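Local structure of fibronectin-binding protein BBK32 (Borrelia burgdorferi, 6N1L) at residues Glu14-Asn19 and Val84-Asn89; Asn78-Ser83 and Arg100-Ile105; Glu106-Thr111 and Leu134-Ser139. The protein binds fibronectin and, through the helical domain described here, inhibits the classical complement pathway, probably by binding the protease C1r. One frame throughout, in Å; residues are numbered along the deposited sequence.

Contact 1 of 3, residues Glu14-Asn19 and Val84-Asn89; sequences EGVKYN and VKTAAN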
ATOM      1  N   GLU A  14       4.013  20.581  -5.545  1.00 52.21           N
ATOM      2  CA  GLU A  14       2.752  20.380  -4.835  1.00 53.36           C
ATOM      3  C   GLU A  14       2.052  19.111  -5.303  1.00 51.26           C
ATOM      4  O   GLU A  14       1.546  18.329  -4.489  1.00 52.01           O
ATOM      5  CB  GLU A  14       1.842  21.594  -5.037  1.00 56.74           C
ATOM      6  CG  GLU A  14       2.270  22.840  -4.274  1.00 61.92           C
ATOM      7  CD  GLU A  14       2.900  22.513  -2.932  1.00 66.07           C
ATOM      8  OE1 GLU A  14       4.147  22.513  -2.846  1.00 66.61           O
ATOM      9  OE2 GLU A  14       2.147  22.259  -1.964  1.00 70.66           O
ATOM     10  N   GLY A  15       1.990  18.906  -6.622  1.00 48.11           N
ATOM     11  CA  GLY A  15       1.372  17.702  -7.154  1.00 46.61           C
ATOM     12  C   GLY A  15       2.049  16.429  -6.674  1.00 45.45           C
ATOM     13  O   GLY A  15       1.380  15.448  -6.343  1.00 42.77           O
ATOM     14  N   VAL A  16       3.383  16.425  -6.621  1.00 41.72           N
ATOM     15  CA  VAL A  16       4.075  15.226  -6.150  1.00 42.22           C
ATOM     16  C   VAL A  16       3.815  15.015  -4.663  1.00 46.47           C
ATOM     17  O   VAL A  16       3.536  13.892  -4.217  1.00 38.97           O
ATOM     18  CB  VAL A  16       5.575  15.321  -6.474  1.00 42.71           C
ATOM     19  CG1 VAL A  16       6.370  14.313  -5.655  1.00 36.50           C
ATOM     20  CG2 VAL A  16       5.791  15.103  -7.969  1.00 38.32           C
ATOM     21  N   LYS A  17       3.843  16.097  -3.880  1.00 46.57           N
ATOM     22  CA  LYS A  17       3.585  15.983  -2.449  1.00 47.29           C
ATOM     23  C   LYS A  17       2.189  15.430  -2.180  1.00 44.17           C
ATOM     24  O   LYS A  17       2.013  14.567  -1.310  1.00 47.42           O
ATOM     25  CB  LYS A  17       3.769  17.342  -1.774  1.00 52.71           C
ATOM     26  CG  LYS A  17       3.491  17.323  -0.279  1.00 57.91           C
ATOM     27  CD  LYS A  17       2.972  18.665   0.215  1.00 61.19           C
ATOM     28  CE  LYS A  17       2.119  18.495   1.468  1.00 63.02           C
ATOM     29  NZ  LYS A  17       0.892  19.334   1.395  1.00 62.40           N
ATOM     30  N   TYR A  18       1.189  15.891  -2.932  1.00 42.38           N
ATOM     31  CA  TYR A  18      -0.168  15.402  -2.721  1.00 45.70           C
ATOM     32  C   TYR A  18      -0.274  13.916  -3.042  1.00 46.37           C
ATOM     33  O   TYR A  18      -0.877  13.142  -2.285  1.00 39.95           O
ATOM     34  CB  TYR A  18      -1.166  16.185  -3.572  1.00 45.94           C
ATOM     35  CG  TYR A  18      -2.529  15.538  -3.565  1.00 49.67           C
ATOM     36  CD1 TYR A  18      -3.381  15.695  -2.476  1.00 53.40           C
ATOM     37  CD2 TYR A  18      -2.959  14.753  -4.630  1.00 47.20           C
ATOM     38  CE1 TYR A  18      -4.625  15.091  -2.447  1.00 53.35           C
ATOM     39  CE2 TYR A  18      -4.208  14.146  -4.609  1.00 50.85           C
ATOM     40  CZ  TYR A  18      -5.036  14.322  -3.518  1.00 54.56           C
ATOM     41  OH  TYR A  18      -6.280  13.719  -3.490  1.00 54.07           O
ATOM     42  N   ASN A  19       0.288  13.503  -4.178  1.00 41.56           N
ATOM     43  CA  ASN A  19       0.117  12.117  -4.595  1.00 39.39           C
ATOM     44  C   ASN A  19       0.945  11.166  -3.740  1.00 39.81           C
ATOM     45  O   ASN A  19       0.509  10.035  -3.484  1.00 33.51           O
ATOM     46  CB  ASN A  19       0.451  11.973  -6.079  1.00 39.59           C
ATOM     47  CG  ASN A  19      -0.664  12.491  -6.972  1.00 42.80           C
ATOM     48  OD1 ASN A  19      -1.590  11.755  -7.318  1.00 41.55           O
ATOM     49  ND2 ASN A  19      -0.587  13.770  -7.341  1.00 39.83           N
ATOM     50  N   VAL A  84       5.326  10.051 -10.517  1.00 31.69           N
ATOM     51  CA  VAL A  84       6.476   9.884 -11.401  1.00 32.66           C
ATOM     52  C   VAL A  84       6.332  10.774 -12.631  1.00 36.68           C
ATOM     53  O   VAL A  84       7.283  11.449 -13.043  1.00 34.10           O
ATOM     54  CB  VAL A  84       6.647   8.403 -11.787  1.00 36.30           C
ATOM     55  CG1 VAL A  84       7.634   8.245 -12.941  1.00 34.82           C
ATOM     56  CG2 VAL A  84       7.102   7.591 -10.572  1.00 31.58           C
ATOM     57  N   LYS A  85       5.134  10.801 -13.226  1.00 34.04           N
ATOM     58  CA  LYS A  85       4.926  11.656 -14.394  1.00 36.24           C
ATOM     59  C   LYS A  85       5.198  13.119 -14.060  1.00 40.36           C
ATOM     60  O   LYS A  85       5.855  13.838 -14.834  1.00 35.40           O
ATOM     61  CB  LYS A  85       3.500  11.476 -14.928  1.00 38.55           C
ATOM     62  CG  LYS A  85       3.294  10.178 -15.699  1.00 50.53           C
ATOM     63  CD  LYS A  85       1.824   9.731 -15.728  1.00 53.71           C
ATOM     64  CE  LYS A  85       1.707   8.220 -15.464  1.00 52.84           C
ATOM     65  NZ  LYS A  85       0.812   7.508 -16.428  1.00 55.61           N
ATOM     66  N   THR A  86       4.714  13.571 -12.901  1.00 34.48           N
ATOM     67  CA  THR A  86       4.926  14.953 -12.486  1.00 38.09           C
ATOM     68  C   THR A  86       6.384  15.201 -12.133  1.00 38.23           C
ATOM     69  O   THR A  86       6.968  16.219 -12.535  1.00 35.56           O
ATOM     70  CB  THR A  86       4.021  15.285 -11.303  1.00 38.91           C
ATOM     71  OG1 THR A  86       2.660  15.058 -11.672  1.00 42.03           O
ATOM     72  CG2 THR A  86       4.176  16.755 -10.905  1.00 40.22           C
ATOM     73  N   ALA A  87       7.009  14.270 -11.410  1.00 32.06           N
ATOM     74  CA  ALA A  87       8.403  14.460 -11.024  1.00 33.38           C
ATOM     75  C   ALA A  87       9.364  14.414 -12.204  1.00 33.81           C
ATOM     76  O   ALA A  87      10.523  14.825 -12.055  1.00 34.02           O
ATOM     77  CB  ALA A  87       8.822  13.409  -9.992  1.00 32.31           C
ATOM     78  N   ALA A  88       8.940  13.899 -13.360  1.00 32.16           N
ATOM     79  CA  ALA A  88       9.839  13.896 -14.507  1.00 33.44           C
ATOM     80  C   ALA A  88      10.155  15.306 -14.991  1.00 33.59           C
ATOM     81  O   ALA A  88      11.080  15.462 -15.794  1.00 32.61           O
ATOM     82  CB  ALA A  88       9.249  13.078 -15.657  1.00 35.21           C
ATOM     83  N   ASN A  89       9.418  16.315 -14.518  1.00 33.64           N
ATOM     84  CA  ASN A  89       9.704  17.720 -14.797  1.00 34.24           C
ATOM     85  C   ASN A  89      10.752  18.310 -13.855  1.00 37.82           C
ATOM     86  O   ASN A  89      11.213  19.438 -14.089  1.00 37.61           O
ATOM     87  CB  ASN A  89       8.408  18.547 -14.715  1.00 38.15           C
ATOM     88  CG  ASN A  89       7.395  18.155 -15.785  1.00 44.84           C
ATOM     89  OD1 ASN A  89       7.566  18.457 -16.968  1.00 43.71           O
ATOM     90  ND2 ASN A  89       6.338  17.470 -15.370  1.00 41.95           N
TER
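V16 of helix 9-44 pushes one methyl, CG2, against the C-terminal part of helix 66-87, where it rests on T86 and A87. Its other methyl, CG1, stands anti to the backbone N (chi1 163°), which sets CG2 beside that N and turns it to the facing helix. There V16 CG2 lies 3.7 Å from T86 CG2 and equally far from the backbone N of A87, with A87 CB a little farther, at 4.0 Å from the same methyl. V16 and T86 lie alongside each other, their side chains pointing opposite ways. In T86 a chi1 of -58° puts OG1 beside the backbone N and leaves the methyl CG2 anti to it, facing the valine; the hydroxyl bonds back to V82 O. One turn on from G15, N19 folds back along its own helix: ND2 donates an almost straight bond (2.8 Å, 172°) to G15 O, in the plane of its amide, while N19 N reaches the same oxygen from the opposite face at 3.1 Å. In 84-89, N89 ND2 and N89 N both bond to T86 O. F90 and Y12 pack against V16 and T86 respectively. Apolar methyls meeting between two roughly antiparallel helices are the side-to-side packing of a helical bundle, here near one end of the domain.

Contact 2 of 3, residues Asn78-Ser83 and Arg100-Ile105; sequences NYIQVS and RKLENI
I80 is the first residue along 78-83 to meet 100-105, and it does so with both of its branches. CG2, anti to the backbone N (chi1 -65° for CG1), lies 3.8 Å from L102 O and 4.2 Å from I105 CG2, so it touches backbone on one helix turn and a methyl on the next. The side chains of I80 and I105 meet roughly perpendicular. The longer branch bends at chi2 and brings I80 CD1 to 4.4 Å from L102 CD2, a looser contact. Beyond I80, Q81 turns its CB from the partner segment, and the chain comes back to the interface at S83. There the carbon does the touching: S83 CB is 4.0 Å from L102 CD1. The hydroxyl is spent within its own helix, S83 OG donating to Y79 O (3.2 Å) from the face of that carbonyl opposite to the one used by S83 N. The two short helix segments run roughly antiparallel, at 147°, their axes 9.4 Å apart at closest. L140 of helix 122-147 packs on both I80 and I105, so a third helix closes over this seam. With aliphatic groups on both sides and the one buried hydroxyl paired inside its own helix, the contact rests on dispersion and the burial of apolar surface, with no directional bond between the two segments to fix its register.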
ATOM      1  N   ASN A  78      -1.587   3.989  -9.057  1.00 34.09           N
ATOM      2  CA  ASN A  78      -1.982   5.202  -9.769  1.00 37.76           C
ATOM      3  C   ASN A  78      -1.417   6.454  -9.107  1.00 36.20           C
ATOM      4  O   ASN A  78      -0.932   7.357  -9.800  1.00 37.41           O
ATOM      5  CB  ASN A  78      -3.506   5.282  -9.870  1.00 38.63           C
ATOM      6  CG  ASN A  78      -4.077   4.271 -10.845  1.00 39.01           C
ATOM      7  OD1 ASN A  78      -3.351   3.695 -11.653  1.00 44.97           O
ATOM      8  ND2 ASN A  78      -5.399   4.062 -10.786  1.00 47.65           N
ATOM      9  N   TYR A  79      -1.465   6.532  -7.771  1.00 33.24           N
ATOM     10  CA  TYR A  79      -0.900   7.693  -7.093  1.00 34.22           C
ATOM     11  C   TYR A  79       0.593   7.821  -7.389  1.00 32.10           C
ATOM     12  O   TYR A  79       1.093   8.928  -7.633  1.00 33.49           O
ATOM     13  CB  TYR A  79      -1.137   7.605  -5.585  1.00 32.58           C
ATOM     14  CG  TYR A  79      -2.520   8.047  -5.129  1.00 35.12           C
ATOM     15  CD1 TYR A  79      -3.094   9.221  -5.615  1.00 36.46           C
ATOM     16  CD2 TYR A  79      -3.248   7.292  -4.214  1.00 34.29           C
ATOM     17  CE1 TYR A  79      -4.358   9.629  -5.197  1.00 40.02           C
ATOM     18  CE2 TYR A  79      -4.505   7.688  -3.793  1.00 36.63           C
ATOM     19  CZ  TYR A  79      -5.055   8.856  -4.285  1.00 38.78           C
ATOM     20  OH  TYR A  79      -6.304   9.245  -3.862  1.00 43.33           O
ATOM     21  N   ILE A  80       1.323   6.703  -7.381  1.00 28.88           N
ATOM     22  CA  ILE A  80       2.762   6.768  -7.644  1.00 31.42           C
ATOM     23  C   ILE A  80       3.031   7.077  -9.114  1.00 31.23           C
ATOM     24  O   ILE A  80       3.985   7.794  -9.447  1.00 32.04           O
ATOM     25  CB  ILE A  80       3.453   5.460  -7.204  1.00 28.87           C
ATOM     26  CG1 ILE A  80       3.344   5.297  -5.686  1.00 30.00           C
ATOM     27  CG2 ILE A  80       4.933   5.428  -7.633  1.00 29.54           C
ATOM     28  CD1 ILE A  80       3.861   6.480  -4.915  1.00 32.53           C
ATOM     29  N   GLN A  81       2.200   6.553 -10.019  1.00 30.82           N
ATOM     30  CA  GLN A  81       2.434   6.801 -11.439  1.00 37.19           C
ATOM     31  C   GLN A  81       2.220   8.268 -11.782  1.00 34.99           C
ATOM     32  O   GLN A  81       2.975   8.834 -12.588  1.00 34.86           O
ATOM     33  CB  GLN A  81       1.545   5.901 -12.296  1.00 37.74           C
ATOM     34  CG  GLN A  81       1.969   4.447 -12.253  1.00 39.81           C
ATOM     35  CD  GLN A  81       1.181   3.575 -13.206  1.00 41.87           C
ATOM     36  OE1 GLN A  81      -0.016   3.776 -13.395  1.00 41.12           O
ATOM     37  NE2 GLN A  81       1.851   2.595 -13.803  1.00 50.00           N
ATOM     38  N   VAL A  82       1.228   8.909 -11.151  1.00 34.82           N
ATOM     39  CA  VAL A  82       1.062  10.357 -11.293  1.00 38.68           C
ATOM     40  C   VAL A  82       2.257  11.093 -10.692  1.00 39.14           C
ATOM     41  O   VAL A  82       2.730  12.100 -11.246  1.00 35.13           O
ATOM     42  CB  VAL A  82      -0.255  10.813 -10.641  1.00 39.37           C
ATOM     43  CG1 VAL A  82      -0.351  12.349 -10.612  1.00 40.74           C
ATOM     44  CG2 VAL A  82      -1.440  10.208 -11.365  1.00 38.97           C
ATOM     45  N   SER A  83       2.746  10.618  -9.542  1.00 32.96           N
ATOM     46  CA  SER A  83       3.915  11.229  -8.916  1.00 32.33           C
ATOM     47  C   SER A  83       5.107  11.195  -9.860  1.00 32.20           C
ATOM     48  O   SER A  83       5.815  12.201 -10.014  1.00 34.17           O
ATOM     49  CB  SER A  83       4.265  10.503  -7.616  1.00 32.86           C
ATOM     50  OG  SER A  83       3.368  10.879  -6.581  1.00 41.94           O
ATOM     51  N   ARG A 100      13.930   9.671  -8.874  1.00 30.54           N
ATOM     52  CA  ARG A 100      14.523   8.353  -9.040  1.00 30.78           C
ATOM     53  C   ARG A 100      13.970   7.358  -8.022  1.00 35.81           C
ATOM     54  O   ARG A 100      13.721   6.193  -8.356  1.00 32.89           O
ATOM     55  CB  ARG A 100      16.046   8.457  -8.943  1.00 36.96           C
ATOM     56  CG  ARG A 100      16.646   9.189 -10.138  1.00 37.63           C
ATOM     57  CD  ARG A 100      18.182   9.111 -10.130  1.00 40.61           C
ATOM     58  NE  ARG A 100      18.757   9.935  -9.068  1.00 44.68           N
ATOM     59  CZ  ARG A 100      19.071  11.219  -9.204  1.00 45.51           C
ATOM     60  NH1 ARG A 100      18.869  11.840 -10.361  1.00 46.06           N
ATOM     61  NH2 ARG A 100      19.588  11.886  -8.181  1.00 49.82           N
ATOM     62  N   LYS A 101      13.765   7.796  -6.781  1.00 34.95           N
ATOM     63  CA  LYS A 101      13.200   6.891  -5.782  1.00 34.99           C
ATOM     64  C   LYS A 101      11.775   6.492  -6.149  1.00 31.66           C
ATOM     65  O   LYS A 101      11.389   5.332  -5.991  1.00 31.80           O
ATOM     66  CB  LYS A 101      13.227   7.546  -4.404  1.00 37.79           C
ATOM     67  CG  LYS A 101      14.629   7.782  -3.849  1.00 44.39           C
ATOM     68  CD  LYS A 101      14.580   8.498  -2.500  1.00 50.17           C
ATOM     69  CE  LYS A 101      13.905   7.650  -1.427  1.00 52.22           C
ATOM     70  NZ  LYS A 101      14.513   6.286  -1.308  1.00 59.02           N
ATOM     71  N   LEU A 102      10.988   7.445  -6.648  1.00 30.81           N
ATOM     72  CA  LEU A 102       9.608   7.158  -7.018  1.00 30.03           C
ATOM     73  C   LEU A 102       9.530   6.158  -8.168  1.00 31.15           C
ATOM     74  O   LEU A 102       8.660   5.285  -8.177  1.00 29.81           O
ATOM     75  CB  LEU A 102       8.897   8.468  -7.378  1.00 28.00           C
ATOM     76  CG  LEU A 102       8.633   9.437  -6.230  1.00 31.03           C
ATOM     77  CD1 LEU A 102       8.183  10.771  -6.764  1.00 33.03           C
ATOM     78  CD2 LEU A 102       7.552   8.892  -5.296  1.00 34.32           C
ATOM     79  N   GLU A 103      10.420   6.267  -9.153  1.00 30.51           N
ATOM     80  CA  GLU A 103      10.423   5.279 -10.227  1.00 34.32           C
ATOM     81  C   GLU A 103      10.773   3.892  -9.703  1.00 35.11           C
ATOM     82  O   GLU A 103      10.196   2.890 -10.145  1.00 34.49           O
ATOM     83  CB  GLU A 103      11.388   5.702 -11.331  1.00 37.89           C
ATOM     84  CG  GLU A 103      10.879   6.891 -12.095  1.00 41.67           C
ATOM     85  CD  GLU A 103      11.530   7.048 -13.460  1.00 51.54           C
ATOM     86  OE1 GLU A 103      12.775   7.150 -13.498  1.00 44.23           O
ATOM     87  OE2 GLU A 103      10.788   7.070 -14.479  1.00 48.97           O
ATOM     88  N   ASN A 104      11.708   3.813  -8.754  1.00 33.43           N
ATOM     89  CA  ASN A 104      12.023   2.526  -8.147  1.00 32.05           C
ATOM     90  C   ASN A 104      10.804   1.959  -7.437  1.00 32.70           C
ATOM     91  O   ASN A 104      10.523   0.756  -7.521  1.00 34.91           O
ATOM     92  CB  ASN A 104      13.172   2.673  -7.155  1.00 37.19           C
ATOM     93  CG  ASN A 104      14.507   2.900  -7.834  1.00 41.35           C
ATOM     94  OD1 ASN A 104      14.730   2.442  -8.952  1.00 43.03           O
ATOM     95  ND2 ASN A 104      15.402   3.606  -7.155  1.00 45.43           N
ATOM     96  N   ILE A 105      10.055   2.822  -6.754  1.00 31.74           N
ATOM     97  CA  ILE A 105       8.877   2.373  -6.016  1.00 30.61           C
ATOM     98  C   ILE A 105       7.773   1.935  -6.969  1.00 31.92           C
ATOM     99  O   ILE A 105       7.085   0.937  -6.723  1.00 29.70           O
ATOM    100  CB  ILE A 105       8.414   3.493  -5.075  1.00 30.69           C
ATOM    101  CG1 ILE A 105       9.364   3.582  -3.877  1.00 33.65           C
ATOM    102  CG2 ILE A 105       6.936   3.327  -4.666  1.00 31.16           C
ATOM    103  CD1 ILE A 105       9.291   4.890  -3.153  1.00 35.13           C
TER

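Contact 3 of 3, residues Glu106-Thr111 and Leu134-Ser139; sequences EAEIKT and LLMRDS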
ATOM      1  N   GLU A 106       7.580   2.672  -8.066  1.00 29.67           N
ATOM      2  CA  GLU A 106       6.623   2.246  -9.084  1.00 31.66           C
ATOM      3  C   GLU A 106       6.904   0.823  -9.543  1.00 31.42           C
ATOM      4  O   GLU A 106       5.992  -0.005  -9.607  1.00 36.21           O
ATOM      5  CB  GLU A 106       6.647   3.204 -10.281  1.00 34.60           C
ATOM      6  CG  GLU A 106       5.600   2.858 -11.338  1.00 38.94           C
ATOM      7  CD  GLU A 106       5.795   3.609 -12.652  1.00 47.17           C
ATOM      8  OE1 GLU A 106       6.805   4.341 -12.789  1.00 50.30           O
ATOM      9  OE2 GLU A 106       4.933   3.459 -13.546  1.00 51.20           O
ATOM     10  N   ALA A 107       8.168   0.517  -9.859  1.00 30.74           N
ATOM     11  CA  ALA A 107       8.504  -0.826 -10.326  1.00 34.05           C
ATOM     12  C   ALA A 107       8.222  -1.877  -9.252  1.00 36.47           C
ATOM     13  O   ALA A 107       7.706  -2.963  -9.552  1.00 36.45           O
ATOM     14  CB  ALA A 107       9.969  -0.871 -10.766  1.00 38.62           C
ATOM     15  N   GLU A 108       8.533  -1.563  -7.991  1.00 34.04           N
ATOM     16  CA  GLU A 108       8.253  -2.498  -6.901  1.00 34.70           C
ATOM     17  C   GLU A 108       6.759  -2.758  -6.763  1.00 34.63           C
ATOM     18  O   GLU A 108       6.341  -3.900  -6.529  1.00 34.03           O
ATOM     19  CB  GLU A 108       8.830  -1.968  -5.582  1.00 36.20           C
ATOM     20  CG  GLU A 108       8.465  -2.793  -4.311  1.00 39.22           C
ATOM     21  CD  GLU A 108       9.171  -4.143  -4.207  1.00 53.56           C
ATOM     22  OE1 GLU A 108      10.115  -4.380  -4.990  1.00 52.13           O
ATOM     23  OE2 GLU A 108       8.786  -4.965  -3.331  1.00 45.20           O
ATOM     24  N   ILE A 109       5.932  -1.714  -6.904  1.00 29.92           N
ATOM     25  CA  ILE A 109       4.480  -1.904  -6.792  1.00 29.45           C
ATOM     26  C   ILE A 109       3.994  -2.882  -7.852  1.00 33.04           C
ATOM     27  O   ILE A 109       3.150  -3.751  -7.584  1.00 33.77           O
ATOM     28  CB  ILE A 109       3.743  -0.549  -6.888  1.00 29.22           C
ATOM     29  CG1 ILE A 109       4.080   0.315  -5.684  1.00 28.49           C
ATOM     30  CG2 ILE A 109       2.222  -0.748  -6.922  1.00 31.90           C
ATOM     31  CD1 ILE A 109       3.552   1.715  -5.767  1.00 30.59           C
ATOM     32  N   LYS A 110       4.548  -2.783  -9.064  1.00 34.00           N
ATOM     33  CA  LYS A 110       4.146  -3.708 -10.114  1.00 34.21           C
ATOM     34  C   LYS A 110       4.531  -5.137  -9.760  1.00 34.48           C
ATOM     35  O   LYS A 110       3.768  -6.075 -10.025  1.00 40.15           O
ATOM     36  CB  LYS A 110       4.755  -3.282 -11.448  1.00 36.01           C
ATOM     37  CG  LYS A 110       4.073  -2.040 -12.028  1.00 40.35           C
ATOM     38  CD  LYS A 110       4.723  -1.613 -13.337  1.00 41.75           C
ATOM     39  CE  LYS A 110       4.276  -0.211 -13.717  1.00 50.51           C
ATOM     40  NZ  LYS A 110       5.310   0.492 -14.535  1.00 55.44           N
ATOM     41  N   THR A 111       5.691  -5.318  -9.124  1.00 34.49           N
ATOM     42  CA  THR A 111       6.112  -6.649  -8.692  1.00 34.95           C
ATOM     43  C   THR A 111       5.172  -7.211  -7.630  1.00 35.55           C
ATOM     44  O   THR A 111       4.836  -8.403  -7.648  1.00 38.84           O
ATOM     45  CB  THR A 111       7.544  -6.597  -8.162  1.00 35.61           C
ATOM     46  OG1 THR A 111       8.423  -6.196  -9.217  1.00 41.11           O
ATOM     47  CG2 THR A 111       7.988  -7.962  -7.655  1.00 37.11           C
ATOM     48  N   LEU A 134       5.378  -1.881   3.991  1.00 24.59           N
ATOM     49  CA  LEU A 134       5.808  -1.128   5.161  1.00 23.43           C
ATOM     50  C   LEU A 134       7.118  -0.400   4.866  1.00 26.23           C
ATOM     51  O   LEU A 134       7.280   0.767   5.227  1.00 27.48           O
ATOM     52  CB  LEU A 134       5.971  -2.054   6.365  1.00 26.15           C
ATOM     53  CG  LEU A 134       4.685  -2.514   7.074  1.00 25.13           C
ATOM     54  CD1 LEU A 134       5.063  -3.508   8.164  1.00 30.48           C
ATOM     55  CD2 LEU A 134       3.980  -1.305   7.651  1.00 30.12           C
ATOM     56  N   LEU A 135       8.042  -1.076   4.175  1.00 27.07           N
ATOM     57  CA  LEU A 135       9.288  -0.419   3.790  1.00 30.12           C
ATOM     58  C   LEU A 135       9.038   0.694   2.773  1.00 31.98           C
ATOM     59  O   LEU A 135       9.666   1.763   2.834  1.00 30.77           O
ATOM     60  CB  LEU A 135      10.261  -1.463   3.240  1.00 27.14           C
ATOM     61  CG  LEU A 135      10.808  -2.398   4.322  1.00 31.79           C
ATOM     62  CD1 LEU A 135      11.493  -3.626   3.753  1.00 35.96           C
ATOM     63  CD2 LEU A 135      11.743  -1.612   5.243  1.00 32.11           C
ATOM     64  N   MET A 136       8.146   0.438   1.819  1.00 28.83           N
ATOM     65  CA  MET A 136       7.777   1.422   0.812  1.00 29.72           C
ATOM     66  C   MET A 136       7.200   2.688   1.440  1.00 30.61           C
ATOM     67  O   MET A 136       7.529   3.805   1.023  1.00 32.51           O
ATOM     68  CB  MET A 136       6.780   0.783  -0.152  1.00 29.93           C
ATOM     69  CG  MET A 136       6.343   1.671  -1.297  1.00 31.73           C
ATOM     70  SD  MET A 136       5.190   0.775  -2.356  1.00 33.01           S
ATOM     71  CE  MET A 136       6.262  -0.500  -3.009  1.00 36.35           C
ATOM     72  N   ARG A 137       6.329   2.542   2.448  1.00 27.05           N
ATOM     73  CA  ARG A 137       5.799   3.726   3.119  1.00 27.34           C
ATOM     74  C   ARG A 137       6.920   4.558   3.731  1.00 31.49           C
ATOM     75  O   ARG A 137       6.893   5.791   3.666  1.00 35.55           O
ATOM     76  CB  ARG A 137       4.795   3.312   4.197  1.00 30.22           C
ATOM     77  CG  ARG A 137       4.097   4.478   4.868  1.00 33.09           C
ATOM     78  CD  ARG A 137       2.997   3.972   5.827  1.00 30.89           C
ATOM     79  NE  ARG A 137       3.566   3.157   6.895  1.00 33.92           N
ATOM     80  CZ  ARG A 137       2.863   2.616   7.892  1.00 38.26           C
ATOM     81  NH1 ARG A 137       1.551   2.793   7.967  1.00 32.47           N
ATOM     82  NH2 ARG A 137       3.477   1.899   8.819  1.00 36.49           N
ATOM     83  N   ASP A 138       7.911   3.895   4.331  1.00 32.67           N
ATOM     84  CA  ASP A 138       9.058   4.613   4.884  1.00 36.79           C
ATOM     85  C   ASP A 138       9.833   5.331   3.787  1.00 37.78           C
ATOM     86  O   ASP A 138      10.210   6.500   3.945  1.00 37.11           O
ATOM     87  CB  ASP A 138       9.969   3.643   5.637  1.00 32.45           C
ATOM     88  CG  ASP A 138       9.384   3.210   6.981  1.00 39.87           C
ATOM     89  OD1 ASP A 138       8.386   3.815   7.428  1.00 41.27           O
ATOM     90  OD2 ASP A 138       9.935   2.262   7.579  1.00 44.75           O
ATOM     91  N   SER A 139      10.053   4.660   2.653  1.00 36.79           N
ATOM     92  CA  SER A 139      10.756   5.304   1.541  1.00 39.50           C
ATOM     93  C   SER A 139       9.975   6.498   1.010  1.00 40.83           C
ATOM     94  O   SER A 139      10.563   7.535   0.673  1.00 35.83           O
ATOM     95  CB  SER A 139      11.017   4.303   0.410  1.00 37.30           C
ATOM     96  OG  SER A 139      11.792   3.198   0.836  1.00 45.11           O
TER
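M136 reaches across from helix 122-147 and lays its thioether end on I109 and E108 of helix 93-117. The chain is stretched through its first two torsions (chi1 -178°) and bends only at the last, chi3 -66°, which turns the terminal methyl toward E108. M136 SD sits 3.5 Å from I109 CG1 and 3.9 Å from I109 CD1, while M136 CE touches the same CG1 at 3.5 Å; sulfur and methyl thus share one methylene, and the methionine lies across the isoleucine branch. I109 directs its CB rather along the interface, but its extended CG1-CD1 branch brings the end of the side chain nearer to the methionine. These helices run in opposite directions and are joined by a short link, forming a helical hairpin of the bundle, and M136 is one of the side chains filling its interior: I27 of helix 9-44 and I105 and L112 of helix 93-117 also pack on it. I109 in turn meets L76, L77 and I80 of helix 66-87. E108 takes part through its aliphatic stem. E108 CG is anti to its own backbone N, where M136 CE lies 3.4 Å from it, a tight approach, and 3.9 Å from E108 CB. The bend at chi2 (72°) then carries the carboxylate to S132 of helix 122-147, with a weak hydrogen bond between E108 OE2 and S132 OG. Away from the methionine, K110 NZ pairs with E106 OE2 in a salt bridge at 3.2 Å, its hydrogen bond weak, and that carboxylate oxygen also accepts from Q81 NE2.

In the fold
From the N terminus, helix 9-44 starts contact 1, which closes a long loop containing helix 51-61 when helix 66-87 returns alongside. Contact 2 begins on that same helix just before contact 1 closes, so the two cross; its own, shorter loop shuts with helix 93-117. Contact 3 follows in series, joining helix 93-117 to helix 122-147. The contacts meet directly: N19 CB lies 3.2 Å from S83 OG between contacts 1 and 2, and I105 CG2 is 3.8 Å from M136 CG between contacts 2 and 3. Together they link all four long helices of the domain, moving from near one end of the bundle toward the centre of the chain.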